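Acyl-coenzyme A oxidase acox-1.2 (Caenorhabditis elegans, PDB 5K3J) catalyses the first step of peroxisomal beta-oxidation of ascaroside pheromones, desaturating the CoA-linked side chain with FAD as cofactor and oxygen as electron acceptor. Local coordinates at residues G189-G192 / K193-Y197; M241-N244 / A245-N248; A351-F354 / T355-T359; R532-I535 / I536-M540. All coordinates share one frame; numbering follows the deposited sequence.

Contact 1. Residues G189-G192 / K193-Y197; sequences GALG and KSCNY
Ala190 O is the acceptor that folds this loop back on itself. Its main donor is Cys195 N, five residues on, at 2.9 Å; the bond is nearly straight (169°), lies in the carbonyl plane and closes a pi-turn. Ser194 N adds a weak bond to Ala190 O at 3.4 Å. A water bridges the turn by donating to both Leu191 O (3.2 Å) and Cys195 O (2.6 Å), tying together two carbonyls that could not pair directly.

Apolar contacts are few. Ala190 CB meets Ser194 CB at 3.9 Å. The first torsion of Cys195 (chi1 81°) sets SG between the backbone N and the carbonyl carbon, which turns the sulfur back over the turn, 3.9 Å from Leu191 CA and 4.4 Å from Leu191 CD1.

The polar groups have partners outside the loop. Ser194 OG and the backbone N of Lys193 bond to the Asp247 carboxylate, and the Lys193 side chain, bent at chi2, runs past the Gly192 carbonyl to give NZ to Ala642 O of the second subunit. Without the long lysine chain, as with an alanine here, Ala642 O is likely to lose its ammonium partner and the tie between subunits to weaken.

The loop joins strand 185-189 to strand 197-205. Gly189, ending the first, gives its N to FAD O4, while Tyr197, opening the second, packs on strand 210-219.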
ATOM      1  N   GLY A 189      21.277  -2.142  -5.739  1.00 16.48           N
ATOM      2  CA  GLY A 189      20.782  -2.526  -7.048  1.00 16.55           C
ATOM      3  C   GLY A 189      21.941  -2.919  -7.941  1.00 17.54           C
ATOM      4  O   GLY A 189      23.012  -2.314  -7.868  1.00 20.19           O
ATOM      5  N   ALA A 190      21.726  -3.948  -8.760  1.00 25.88           N
ATOM      6  CA  ALA A 190      22.713  -4.460  -9.713  1.00 27.20           C
ATOM      7  C   ALA A 190      23.927  -5.129  -9.060  1.00 27.72           C
ATOM      8  O   ALA A 190      24.815  -5.612  -9.761  1.00 26.11           O
ATOM      9  CB  ALA A 190      23.173  -3.342 -10.652  1.00 26.50           C
ATOM     10  N   LEU A 191      23.969  -5.178  -7.731  1.00 22.36           N
ATOM     11  CA  LEU A 191      25.121  -5.761  -7.046  1.00 21.99           C
ATOM     12  C   LEU A 191      25.238  -7.264  -7.290  1.00 21.97           C
ATOM     13  O   LEU A 191      26.322  -7.772  -7.570  1.00 28.28           O
ATOM     14  CB  LEU A 191      25.059  -5.483  -5.538  1.00 22.99           C
ATOM     15  CG  LEU A 191      26.138  -6.169  -4.687  1.00 24.17           C
ATOM     16  CD1 LEU A 191      27.530  -5.822  -5.188  1.00 23.04           C
ATOM     17  CD2 LEU A 191      25.989  -5.793  -3.222  1.00 24.06           C
ATOM     18  N   GLY A 192      24.116  -7.963  -7.197  1.00 21.30           N
ATOM     19  CA  GLY A 192      24.104  -9.408  -7.306  1.00 21.26           C
ATOM     20  C   GLY A 192      24.487  -9.995  -8.653  1.00 22.32           C
ATOM     21  O   GLY A 192      25.272 -10.938  -8.708  1.00 27.61           O
ATOM     22  N   LYS A 193      23.944  -9.451  -9.740  1.00 20.58           N
ATOM     23  CA  LYS A 193      24.064 -10.115 -11.035  1.00 21.08           C
ATOM     24  C   LYS A 193      24.589  -9.258 -12.190  1.00 23.49           C
ATOM     25  O   LYS A 193      25.201  -9.785 -13.119  1.00 29.94           O
ATOM     26  CB  LYS A 193      22.701 -10.691 -11.427  1.00 21.88           C
ATOM     27  CG  LYS A 193      22.231 -11.810 -10.519  1.00 22.30           C
ATOM     28  CD  LYS A 193      23.301 -12.880 -10.410  1.00 20.55           C
ATOM     29  CE  LYS A 193      22.811 -14.079  -9.624  1.00 21.60           C
ATOM     30  NZ  LYS A 193      23.808 -15.187  -9.615  1.00 24.43           N
ATOM     31  N   SER A 194      24.361  -7.951 -12.136  1.00 28.11           N
ATOM     32  CA  SER A 194      24.615  -7.100 -13.295  1.00 27.35           C
ATOM     33  C   SER A 194      25.983  -6.424 -13.288  1.00 25.65           C
ATOM     34  O   SER A 194      26.747  -6.561 -14.245  1.00 25.68           O
ATOM     35  CB  SER A 194      23.519  -6.042 -13.408  1.00 27.42           C
ATOM     36  OG  SER A 194      22.287  -6.644 -13.758  1.00 27.69           O
ATOM     37  N   CYS A 195      26.292  -5.695 -12.221  1.00 22.85           N
ATOM     38  CA  CYS A 195      27.509  -4.893 -12.179  1.00 24.06           C
ATOM     39  C   CYS A 195      28.761  -5.759 -12.143  1.00 24.76           C
ATOM     40  O   CYS A 195      28.734  -6.906 -11.682  1.00 23.67           O
ATOM     41  CB  CYS A 195      27.499  -3.956 -10.970  1.00 25.79           C
ATOM     42  SG  CYS A 195      27.994  -4.732  -9.419  1.00 34.02           S
ATOM     43  N   ASN A 196      29.854  -5.210 -12.661  1.00 24.70           N
ATOM     44  CA  ASN A 196      31.165  -5.814 -12.465  1.00 22.79           C
ATOM     45  C   ASN A 196      32.057  -4.873 -11.668  1.00 23.57           C
ATOM     46  O   ASN A 196      33.144  -5.256 -11.233  1.00 20.96           O
ATOM     47  CB  ASN A 196      31.824  -6.186 -13.797  1.00 23.48           C
ATOM     48  CG  ASN A 196      31.662  -5.120 -14.855  1.00 23.13           C
ATOM     49  OD1 ASN A 196      31.283  -3.983 -14.569  1.00 21.05           O
ATOM     50  ND2 ASN A 196      31.956  -5.486 -16.093  1.00 22.89           N
ATOM     51  N   TYR A 197      31.577  -3.647 -11.466  1.00 26.69           N
ATOM     52  CA  TYR A 197      32.221  -2.705 -10.564  1.00 27.86           C
ATOM     53  C   TYR A 197      31.237  -2.233  -9.502  1.00 28.12           C
ATOM     54  O   TYR A 197      30.042  -2.116  -9.758  1.00 31.56           O
ATOM     55  CB  TYR A 197      32.776  -1.508 -11.332  1.00 30.02           C
ATOM     56  CG  TYR A 197      34.072  -1.786 -12.056  1.00 32.36           C
ATOM     57  CD1 TYR A 197      34.080  -2.479 -13.259  1.00 34.41           C
ATOM     58  CD2 TYR A 197      35.290  -1.356 -11.539  1.00 35.28           C
ATOM     59  CE1 TYR A 197      35.258  -2.738 -13.926  1.00 39.00           C
ATOM     60  CE2 TYR A 197      36.477  -1.612 -12.201  1.00 39.58           C
ATOM     61  CZ  TYR A 197      36.452  -2.305 -13.396  1.00 41.65           C
ATOM     62  OH  TYR A 197      37.620  -2.569 -14.072  1.00 41.41           O
TER
HETATM   63  O   HOH W   1      27.301  -8.665 -10.513  1.00 36.55           O

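Contact 2. Residues M241-N244 / A245-N248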
ATOM      1  N   MET A 241       8.923  -6.917  -2.860  1.00 18.89           N
ATOM      2  CA  MET A 241       7.582  -6.343  -2.958  1.00 20.08           C
ATOM      3  C   MET A 241       7.337  -5.842  -4.375  1.00 20.13           C
ATOM      4  O   MET A 241       6.260  -6.027  -4.943  1.00 20.18           O
ATOM      5  CB  MET A 241       7.398  -5.206  -1.948  1.00 21.61           C
ATOM      6  CG  MET A 241       6.073  -4.475  -2.101  1.00 21.26           C
ATOM      7  SD  MET A 241       5.785  -3.210  -0.848  1.00 20.22           S
ATOM      8  CE  MET A 241       4.028  -2.924  -1.056  1.00 20.88           C
ATOM      9  N   ASN A 242       8.361  -5.216  -4.941  1.00 26.84           N
ATOM     10  CA  ASN A 242       8.369  -4.857  -6.348  1.00 28.28           C
ATOM     11  C   ASN A 242       9.798  -4.627  -6.813  1.00 30.20           C
ATOM     12  O   ASN A 242      10.740  -5.046  -6.141  1.00 30.43           O
ATOM     13  CB  ASN A 242       7.518  -3.616  -6.603  1.00 27.29           C
ATOM     14  CG  ASN A 242       6.825  -3.662  -7.945  1.00 27.79           C
ATOM     15  OD1 ASN A 242       7.461  -3.542  -8.993  1.00 28.38           O
ATOM     16  ND2 ASN A 242       5.513  -3.846  -7.922  1.00 28.91           N
ATOM     17  N   PHE A 243       9.947  -3.954  -7.953  1.00 21.00           N
ATOM     18  CA  PHE A 243      11.257  -3.645  -8.514  1.00 19.57           C
ATOM     19  C   PHE A 243      11.995  -4.935  -8.867  1.00 20.16           C
ATOM     20  O   PHE A 243      13.217  -5.011  -8.752  1.00 24.01           O
ATOM     21  CB  PHE A 243      12.074  -2.797  -7.530  1.00 19.35           C
ATOM     22  CG  PHE A 243      13.146  -1.964  -8.177  1.00 19.98           C
ATOM     23  CD1 PHE A 243      12.831  -1.084  -9.197  1.00 19.60           C
ATOM     24  CD2 PHE A 243      14.460  -2.033  -7.742  1.00 20.54           C
ATOM     25  CE1 PHE A 243      13.804  -0.311  -9.793  1.00 18.12           C
ATOM     26  CE2 PHE A 243      15.441  -1.256  -8.331  1.00 21.99           C
ATOM     27  CZ  PHE A 243      15.112  -0.392  -9.358  1.00 19.95           C
ATOM     28  N   ASN A 244      11.247  -5.943  -9.316  1.00 18.41           N
ATOM     29  CA  ASN A 244      11.795  -7.287  -9.500  1.00 18.11           C
ATOM     30  C   ASN A 244      12.420  -7.572 -10.869  1.00 19.65           C
ATOM     31  O   ASN A 244      12.864  -8.690 -11.128  1.00 20.61           O
ATOM     32  CB  ASN A 244      10.705  -8.330  -9.224  1.00 15.46           C
ATOM     33  CG  ASN A 244      10.317  -8.391  -7.761  1.00 15.23           C
ATOM     34  OD1 ASN A 244      11.098  -8.837  -6.920  1.00 15.51           O
ATOM     35  ND2 ASN A 244       9.101  -7.954  -7.450  1.00 14.62           N
ATOM     36  N   ALA A 245      12.457  -6.579 -11.749  1.00 33.22           N
ATOM     37  CA  ALA A 245      13.195  -6.741 -12.993  1.00 36.37           C
ATOM     38  C   ALA A 245      14.648  -6.372 -12.730  1.00 37.66           C
ATOM     39  O   ALA A 245      15.537  -6.656 -13.529  1.00 37.44           O
ATOM     40  CB  ALA A 245      12.602  -5.889 -14.107  1.00 38.03           C
ATOM     41  N   ALA A 246      14.872  -5.743 -11.583  1.00 42.41           N
ATOM     42  CA  ALA A 246      16.213  -5.413 -11.127  1.00 42.39           C
ATOM     43  C   ALA A 246      16.774  -6.533 -10.259  1.00 41.59           C
ATOM     44  O   ALA A 246      16.024  -7.298  -9.655  1.00 42.77           O
ATOM     45  CB  ALA A 246      16.199  -4.100 -10.363  1.00 42.20           C
ATOM     46  N   ASP A 247      18.095  -6.634 -10.205  1.00 25.69           N
ATOM     47  CA  ASP A 247      18.723  -7.569  -9.287  1.00 26.52           C
ATOM     48  C   ASP A 247      19.388  -6.790  -8.162  1.00 27.94           C
ATOM     49  O   ASP A 247      20.417  -6.146  -8.348  1.00 38.41           O
ATOM     50  CB  ASP A 247      19.729  -8.475 -10.011  1.00 27.33           C
ATOM     51  CG  ASP A 247      20.830  -7.697 -10.708  1.00 28.87           C
ATOM     52  OD1 ASP A 247      20.561  -7.114 -11.779  1.00 35.99           O
ATOM     53  OD2 ASP A 247      21.965  -7.672 -10.183  1.00 30.20           O
ATOM     54  N   ASN A 248      18.763  -6.815  -6.994  1.00 26.15           N
ATOM     55  CA  ASN A 248      19.385  -6.256  -5.809  1.00 24.66           C
ATOM     56  C   ASN A 248      20.156  -7.367  -5.114  1.00 22.17           C
ATOM     57  O   ASN A 248      19.607  -8.433  -4.840  1.00 18.24           O
ATOM     58  CB  ASN A 248      18.331  -5.626  -4.902  1.00 26.55           C
ATOM     59  CG  ASN A 248      17.549  -4.536  -5.603  1.00 27.12           C
ATOM     60  OD1 ASN A 248      16.643  -4.813  -6.388  1.00 27.08           O
ATOM     61  ND2 ASN A 248      17.898  -3.287  -5.327  1.00 28.36           N
TER
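Phe243 reaches Ala246 because its CG stands roughly anti to the backbone N (chi1 -156°), laying the ring alongside the following turn. Asn248 has CG anti to its carbonyl carbon instead, and this brings OD1 up to the same aromatic ring.

The Ala246 methyl sits over one face of Phe243 as a CH-pi contact: CB is 3.9 Å from the centroid, 25° off the normal and displaced toward the rim, with CE2 its nearest ring atom at 3.6 Å. Asn248 OD1 lies 3.8 Å from Phe243 CD2; the two side chains cross at about a right angle, with ring and amide planes 51° apart.

The backbone forms a type I beta turn from Phe243 to Ala246, closed by a weak bond from Ala246 N to Phe243 O at 3.4 Å. Just before it, Asn242 OD1 accepts from Phe243 N at 2.7 Å, in the plane of its amide. Lys240 NZ binds Phe243 O, Ala246 O and Asn248 OD1, drawing the three oxygens round one ammonium, while Asn248 ND2 goes to Trp187 O.

The ring thus has a methyl over one face and touches the bound ascaroside-CoA, with Tyr412 of the second subunit also packed against it. Phe243 probably offers the substrate an apolar surface, whose position may depend on the lysine that gathers the turn's oxygens; a positive charge among them would probably offset their partial negative charges.

Contact 3. Residues A351-F354 / T355-T359; sequences AFIF and TGFET
Thr355 grips Ala351 O twice, once through the backbone and once through its hydroxyl. Thr355 N donates at 3.0 Å and Thr355 OG1 at 2.6 Å, and the two arrive from opposite faces of the carbonyl plane. The hydroxyl can turn back along the helix because OG1 stands anti to the carbonyl carbon and beside the backbone N (chi1 -56°), a common way for a buried threonine to satisfy its polar group inside a helix. The alpha-helical ladder continues with Gly356 N to Phe352 O (2.7 Å) and Phe357 N to Ile353 O (3.0 Å).

Apolar contacts gather round Phe357. Ile353 lies side by side with it, the two pointing the same way, and CG2 meets Phe357 CE2 at 3.9 Å. Phe354 approaches more loosely: Phe357 CD2 is 4.3 Å from Phe354 CD1, at the edge of the Phe354 ring and near its plane.

Within helix 343-363 of the C-alpha1 domain, these residues face three neighbours. Ile353 and Phe357 pack on Met298 of helix 287-315, and Phe352 on helix 379-405. Ala351 and Thr355 turn to helix 520-543, where Glu358 also forms a salt bridge with Arg541.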
ATOM      1  N   ALA A 351       2.072  20.053  -7.082  1.00 39.10           N
ATOM      2  CA  ALA A 351       2.761  20.738  -5.993  1.00 39.27           C
ATOM      3  C   ALA A 351       4.122  20.111  -5.712  1.00 41.39           C
ATOM      4  O   ALA A 351       5.105  20.821  -5.490  1.00 43.46           O
ATOM      5  CB  ALA A 351       1.907  20.728  -4.735  1.00 37.33           C
ATOM      6  N   PHE A 352       4.176  18.782  -5.728  1.00 44.27           N
ATOM      7  CA  PHE A 352       5.422  18.066  -5.463  1.00 42.93           C
ATOM      8  C   PHE A 352       6.459  18.347  -6.548  1.00 42.78           C
ATOM      9  O   PHE A 352       7.629  18.587  -6.256  1.00 40.68           O
ATOM     10  CB  PHE A 352       5.190  16.551  -5.364  1.00 43.97           C
ATOM     11  CG  PHE A 352       4.348  16.130  -4.191  1.00 43.38           C
ATOM     12  CD1 PHE A 352       4.045  17.022  -3.177  1.00 42.93           C
ATOM     13  CD2 PHE A 352       3.863  14.834  -4.104  1.00 46.92           C
ATOM     14  CE1 PHE A 352       3.271  16.634  -2.104  1.00 47.62           C
ATOM     15  CE2 PHE A 352       3.088  14.441  -3.033  1.00 49.79           C
ATOM     16  CZ  PHE A 352       2.792  15.343  -2.032  1.00 48.69           C
ATOM     17  N   ILE A 353       6.014  18.310  -7.802  1.00 38.98           N
ATOM     18  CA  ILE A 353       6.901  18.471  -8.953  1.00 42.15           C
ATOM     19  C   ILE A 353       7.553  19.851  -8.975  1.00 44.53           C
ATOM     20  O   ILE A 353       8.752  19.976  -9.237  1.00 42.62           O
ATOM     21  CB  ILE A 353       6.135  18.225 -10.271  1.00 39.06           C
ATOM     22  CG1 ILE A 353       5.903  16.725 -10.463  1.00 38.38           C
ATOM     23  CG2 ILE A 353       6.892  18.795 -11.466  1.00 37.52           C
ATOM     24  CD1 ILE A 353       4.928  16.395 -11.568  1.00 38.51           C
ATOM     25  N   PHE A 354       6.767  20.883  -8.681  1.00 53.66           N
ATOM     26  CA  PHE A 354       7.289  22.246  -8.622  1.00 51.89           C
ATOM     27  C   PHE A 354       8.221  22.403  -7.430  1.00 49.84           C
ATOM     28  O   PHE A 354       9.218  23.123  -7.495  1.00 53.57           O
ATOM     29  CB  PHE A 354       6.146  23.258  -8.541  1.00 49.33           C
ATOM     30  CG  PHE A 354       5.227  23.224  -9.728  1.00 48.43           C
ATOM     31  CD1 PHE A 354       5.721  22.942 -10.988  1.00 46.15           C
ATOM     32  CD2 PHE A 354       3.869  23.461  -9.584  1.00 48.02           C
ATOM     33  CE1 PHE A 354       4.887  22.903 -12.080  1.00 45.39           C
ATOM     34  CE2 PHE A 354       3.026  23.423 -10.675  1.00 49.48           C
ATOM     35  CZ  PHE A 354       3.537  23.143 -11.927  1.00 47.73           C
ATOM     36  N   THR A 355       7.884  21.723  -6.341  1.00 43.95           N
ATOM     37  CA  THR A 355       8.749  21.666  -5.174  1.00 45.88           C
ATOM     38  C   THR A 355      10.034  20.930  -5.540  1.00 45.59           C
ATOM     39  O   THR A 355      11.110  21.229  -5.019  1.00 44.72           O
ATOM     40  CB  THR A 355       8.045  20.965  -3.990  1.00 47.09           C
ATOM     41  OG1 THR A 355       6.812  21.636  -3.701  1.00 48.38           O
ATOM     42  CG2 THR A 355       8.920  20.971  -2.747  1.00 48.15           C
ATOM     43  N   GLY A 356       9.909  19.972  -6.454  1.00 51.28           N
ATOM     44  CA  GLY A 356      11.043  19.204  -6.928  1.00 53.22           C
ATOM     45  C   GLY A 356      12.014  20.023  -7.760  1.00 51.72           C
ATOM     46  O   GLY A 356      13.226  19.843  -7.654  1.00 50.14           O
ATOM     47  N   PHE A 357      11.484  20.924  -8.588  1.00 45.01           N
ATOM     48  CA  PHE A 357      12.322  21.779  -9.429  1.00 43.98           C
ATOM     49  C   PHE A 357      13.256  22.656  -8.606  1.00 44.11           C
ATOM     50  O   PHE A 357      14.412  22.858  -8.980  1.00 43.59           O
ATOM     51  CB  PHE A 357      11.467  22.670 -10.340  1.00 41.07           C
ATOM     52  CG  PHE A 357      11.082  22.020 -11.635  1.00 39.18           C
ATOM     53  CD1 PHE A 357      12.056  21.627 -12.535  1.00 38.81           C
ATOM     54  CD2 PHE A 357       9.755  21.812 -11.958  1.00 36.26           C
ATOM     55  CE1 PHE A 357      11.715  21.029 -13.722  1.00 42.88           C
ATOM     56  CE2 PHE A 357       9.414  21.214 -13.149  1.00 38.09           C
ATOM     57  CZ  PHE A 357      10.392  20.823 -14.029  1.00 41.31           C
ATOM     58  N   GLU A 358      12.756  23.179  -7.492  1.00 40.59           N
ATOM     59  CA  GLU A 358      13.563  24.038  -6.634  1.00 43.63           C
ATOM     60  C   GLU A 358      14.715  23.269  -5.987  1.00 46.55           C
ATOM     61  O   GLU A 358      15.864  23.702  -6.052  1.00 56.07           O
ATOM     62  CB  GLU A 358      12.699  24.688  -5.553  1.00 45.65           C
ATOM     63  CG  GLU A 358      11.707  25.715  -6.069  1.00 48.93           C
ATOM     64  CD  GLU A 358      11.117  26.559  -4.954  1.00 51.73           C
ATOM     65  OE1 GLU A 358      11.607  26.458  -3.809  1.00 48.08           O
ATOM     66  OE2 GLU A 358      10.162  27.319  -5.221  1.00 54.26           O
ATOM     67  N   THR A 359      14.409  22.127  -5.378  1.00 43.29           N
ATOM     68  CA  THR A 359      15.420  21.364  -4.650  1.00 42.07           C
ATOM     69  C   THR A 359      16.386  20.635  -5.582  1.00 44.15           C
ATOM     70  O   THR A 359      17.512  20.323  -5.194  1.00 41.11           O
ATOM     71  CB  THR A 359      14.778  20.347  -3.688  1.00 43.59           C
ATOM     72  OG1 THR A 359      13.946  19.443  -4.424  1.00 47.97           O
ATOM     73  CG2 THR A 359      13.942  21.067  -2.637  1.00 43.51           C
TER

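Contact 4. Residues R532-I535 / I536-M540; sequences RLFI and IEAFM
Phe534 and Ala538 meet on the buried side of this helix. Ala538 N donates to Phe534 O at 2.9 Å, almost straight (173°), while the Ala538 methyl only lightly touches the ring, standing 4.3 Å from Phe534 CE2 and approaching it obliquely. What encloses this side is its neighbours: both residues pack against helix 343-363, where Thr355 covers them. Ile536 is also buried: CG1, anti to its own carbonyl carbon, comes to 3.2 Å from Arg532 O, and the side chain packs on Val484 and Phe487 of helix 481-507.

The segments form two successive turns of the alpha helix 520-543, whose i to i+4 ladder includes Glu537 N to Leu533 O (3.1 Å) and Phe539 N to Ile535 O (3.1 Å). Arg532, first residue of the segment 532-535, makes salt bridges to Glu566 and Asp569 close to the bound ATP.

Glu537, by contrast, is partly exposed. Its extended chain passes slantwise over Leu533, with Glu537 CG 4.0 Å from Leu533 CD1 and OE1 3.9 Å from Leu533 CG. Shortening Glu537 to an alanine would probably uncover that flank of Leu533, which Phe487 and Tyr467 would still hold.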
ATOM      1  N   ARG A 532       5.411  20.604   4.625  1.00 66.41           N
ATOM      2  CA  ARG A 532       4.134  20.808   3.966  1.00 69.41           C
ATOM      3  C   ARG A 532       3.968  22.287   3.671  1.00 69.71           C
ATOM      4  O   ARG A 532       3.397  22.669   2.651  1.00 67.78           O
ATOM      5  CB  ARG A 532       2.979  20.288   4.819  1.00 67.42           C
ATOM      6  CG  ARG A 532       2.873  18.772   4.849  1.00 70.06           C
ATOM      7  CD  ARG A 532       1.460  18.314   4.545  1.00 66.18           C
ATOM      8  NE  ARG A 532       0.889  17.548   5.645  1.00 62.76           N
ATOM      9  CZ  ARG A 532      -0.344  17.055   5.644  1.00 60.91           C
ATOM     10  NH1 ARG A 532      -1.135  17.248   4.596  1.00 58.23           N
ATOM     11  NH2 ARG A 532      -0.791  16.368   6.687  1.00 61.26           N
ATOM     12  N   LEU A 533       4.479  23.116   4.575  1.00 58.71           N
ATOM     13  CA  LEU A 533       4.515  24.553   4.358  1.00 58.44           C
ATOM     14  C   LEU A 533       5.344  24.871   3.123  1.00 57.59           C
ATOM     15  O   LEU A 533       4.944  25.685   2.291  1.00 59.43           O
ATOM     16  CB  LEU A 533       5.079  25.275   5.585  1.00 60.29           C
ATOM     17  CG  LEU A 533       5.569  26.717   5.416  1.00 63.40           C
ATOM     18  CD1 LEU A 533       4.467  27.638   4.905  1.00 66.50           C
ATOM     19  CD2 LEU A 533       6.132  27.245   6.727  1.00 64.28           C
ATOM     20  N   PHE A 534       6.496  24.215   3.003  1.00 48.91           N
ATOM     21  CA  PHE A 534       7.408  24.466   1.892  1.00 45.86           C
ATOM     22  C   PHE A 534       6.811  24.062   0.550  1.00 46.45           C
ATOM     23  O   PHE A 534       6.929  24.797  -0.430  1.00 53.28           O
ATOM     24  CB  PHE A 534       8.730  23.726   2.107  1.00 45.30           C
ATOM     25  CG  PHE A 534       9.756  24.006   1.046  1.00 44.07           C
ATOM     26  CD1 PHE A 534      10.636  25.067   1.176  1.00 42.16           C
ATOM     27  CD2 PHE A 534       9.838  23.207  -0.085  1.00 44.15           C
ATOM     28  CE1 PHE A 534      11.576  25.330   0.199  1.00 42.52           C
ATOM     29  CE2 PHE A 534      10.774  23.463  -1.062  1.00 45.32           C
ATOM     30  CZ  PHE A 534      11.647  24.528  -0.920  1.00 43.57           C
ATOM     31  N   ILE A 535       6.193  22.885   0.510  1.00 53.12           N
ATOM     32  CA  ILE A 535       5.549  22.383  -0.702  1.00 52.85           C
ATOM     33  C   ILE A 535       4.540  23.398  -1.234  1.00 49.56           C
ATOM     34  O   ILE A 535       4.454  23.636  -2.439  1.00 47.08           O
ATOM     35  CB  ILE A 535       4.847  21.030  -0.446  1.00 50.57           C
ATOM     36  CG1 ILE A 535       5.882  19.951  -0.120  1.00 51.55           C
ATOM     37  CG2 ILE A 535       4.020  20.609  -1.652  1.00 48.71           C
ATOM     38  CD1 ILE A 535       5.301  18.712   0.526  1.00 50.81           C
ATOM     39  N   ILE A 536       3.796  24.009  -0.317  1.00 47.27           N
ATOM     40  CA  ILE A 536       2.810  25.026  -0.657  1.00 52.83           C
ATOM     41  C   ILE A 536       3.460  26.278  -1.252  1.00 55.93           C
ATOM     42  O   ILE A 536       3.037  26.761  -2.305  1.00 49.02           O
ATOM     43  CB  ILE A 536       1.987  25.417   0.580  1.00 55.23           C
ATOM     44  CG1 ILE A 536       1.143  24.228   1.039  1.00 53.68           C
ATOM     45  CG2 ILE A 536       1.100  26.612   0.281  1.00 57.47           C
ATOM     46  CD1 ILE A 536       0.322  24.505   2.272  1.00 54.10           C
ATOM     47  N   GLU A 537       4.486  26.792  -0.576  1.00 50.88           N
ATOM     48  CA  GLU A 537       5.207  27.975  -1.040  1.00 51.85           C
ATOM     49  C   GLU A 537       5.797  27.759  -2.424  1.00 56.40           C
ATOM     50  O   GLU A 537       5.650  28.596  -3.318  1.00 65.02           O
ATOM     51  CB  GLU A 537       6.327  28.342  -0.065  1.00 51.09           C
ATOM     52  CG  GLU A 537       5.875  28.623   1.348  1.00 53.81           C
ATOM     53  CD  GLU A 537       7.000  29.152   2.208  1.00 53.99           C
ATOM     54  OE1 GLU A 537       7.811  28.335   2.693  1.00 53.84           O
ATOM     55  OE2 GLU A 537       7.081  30.387   2.387  1.00 53.94           O
ATOM     56  N   ALA A 538       6.477  26.627  -2.579  1.00 42.05           N
ATOM     57  CA  ALA A 538       7.081  26.236  -3.846  1.00 42.91           C
ATOM     58  C   ALA A 538       6.057  26.253  -4.975  1.00 45.98           C
ATOM     59  O   ALA A 538       6.332  26.750  -6.069  1.00 44.38           O
ATOM     60  CB  ALA A 538       7.707  24.857  -3.722  1.00 43.36           C
ATOM     61  N   PHE A 539       4.884  25.694  -4.694  1.00 61.89           N
ATOM     62  CA  PHE A 539       3.762  25.695  -5.625  1.00 57.75           C
ATOM     63  C   PHE A 539       3.426  27.128  -6.014  1.00 54.42           C
ATOM     64  O   PHE A 539       3.399  27.472  -7.197  1.00 45.76           O
ATOM     65  CB  PHE A 539       2.549  25.008  -4.990  1.00 54.46           C
ATOM     66  CG  PHE A 539       1.522  24.517  -5.978  1.00 51.85           C
ATOM     67  CD1 PHE A 539       1.620  24.812  -7.329  1.00 48.95           C
ATOM     68  CD2 PHE A 539       0.450  23.756  -5.545  1.00 50.16           C
ATOM     69  CE1 PHE A 539       0.669  24.355  -8.228  1.00 48.52           C
ATOM     70  CE2 PHE A 539      -0.502  23.296  -6.436  1.00 49.25           C
ATOM     71  CZ  PHE A 539      -0.395  23.595  -7.778  1.00 52.88           C
ATOM     72  N   MET A 540       3.190  27.957  -5.001  1.00 66.88           N
ATOM     73  CA  MET A 540       2.856  29.365  -5.194  1.00 66.71           C
ATOM     74  C   MET A 540       3.851  30.095  -6.086  1.00 61.53           C
ATOM     75  O   MET A 540       3.459  30.849  -6.977  1.00 58.87           O
ATOM     76  CB  MET A 540       2.773  30.078  -3.845  1.00 71.42           C
ATOM     77  CG  MET A 540       1.631  29.622  -2.966  1.00 76.77           C
ATOM     78  SD  MET A 540       0.987  30.992  -1.994  1.00 82.60           S
ATOM     79  CE  MET A 540       0.677  32.187  -3.293  1.00 80.70           C
TER

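Overall arrangement
The four contacts fall into two pairs. Contacts 1 and 2, centred 13 Å apart, are tied together by Asp247 of contact 2. They border the flavin and substrate sites, with Gly189 at the FAD and Phe243 at the ascaroside-CoA, and both touch the second subunit. Contacts 3 and 4, centred 9 Å apart, lie on two helices, 343-363 and 520-543, that pack against each other: Phe354 CD2 meets Phe539 CD1 at 3.5 Å. They belong to the ATP side, the Arg532 side chain being about 5 Å from the nucleotide. The pairs do not touch; contacts 2 and 3 are about 18 Å apart at their nearest atoms.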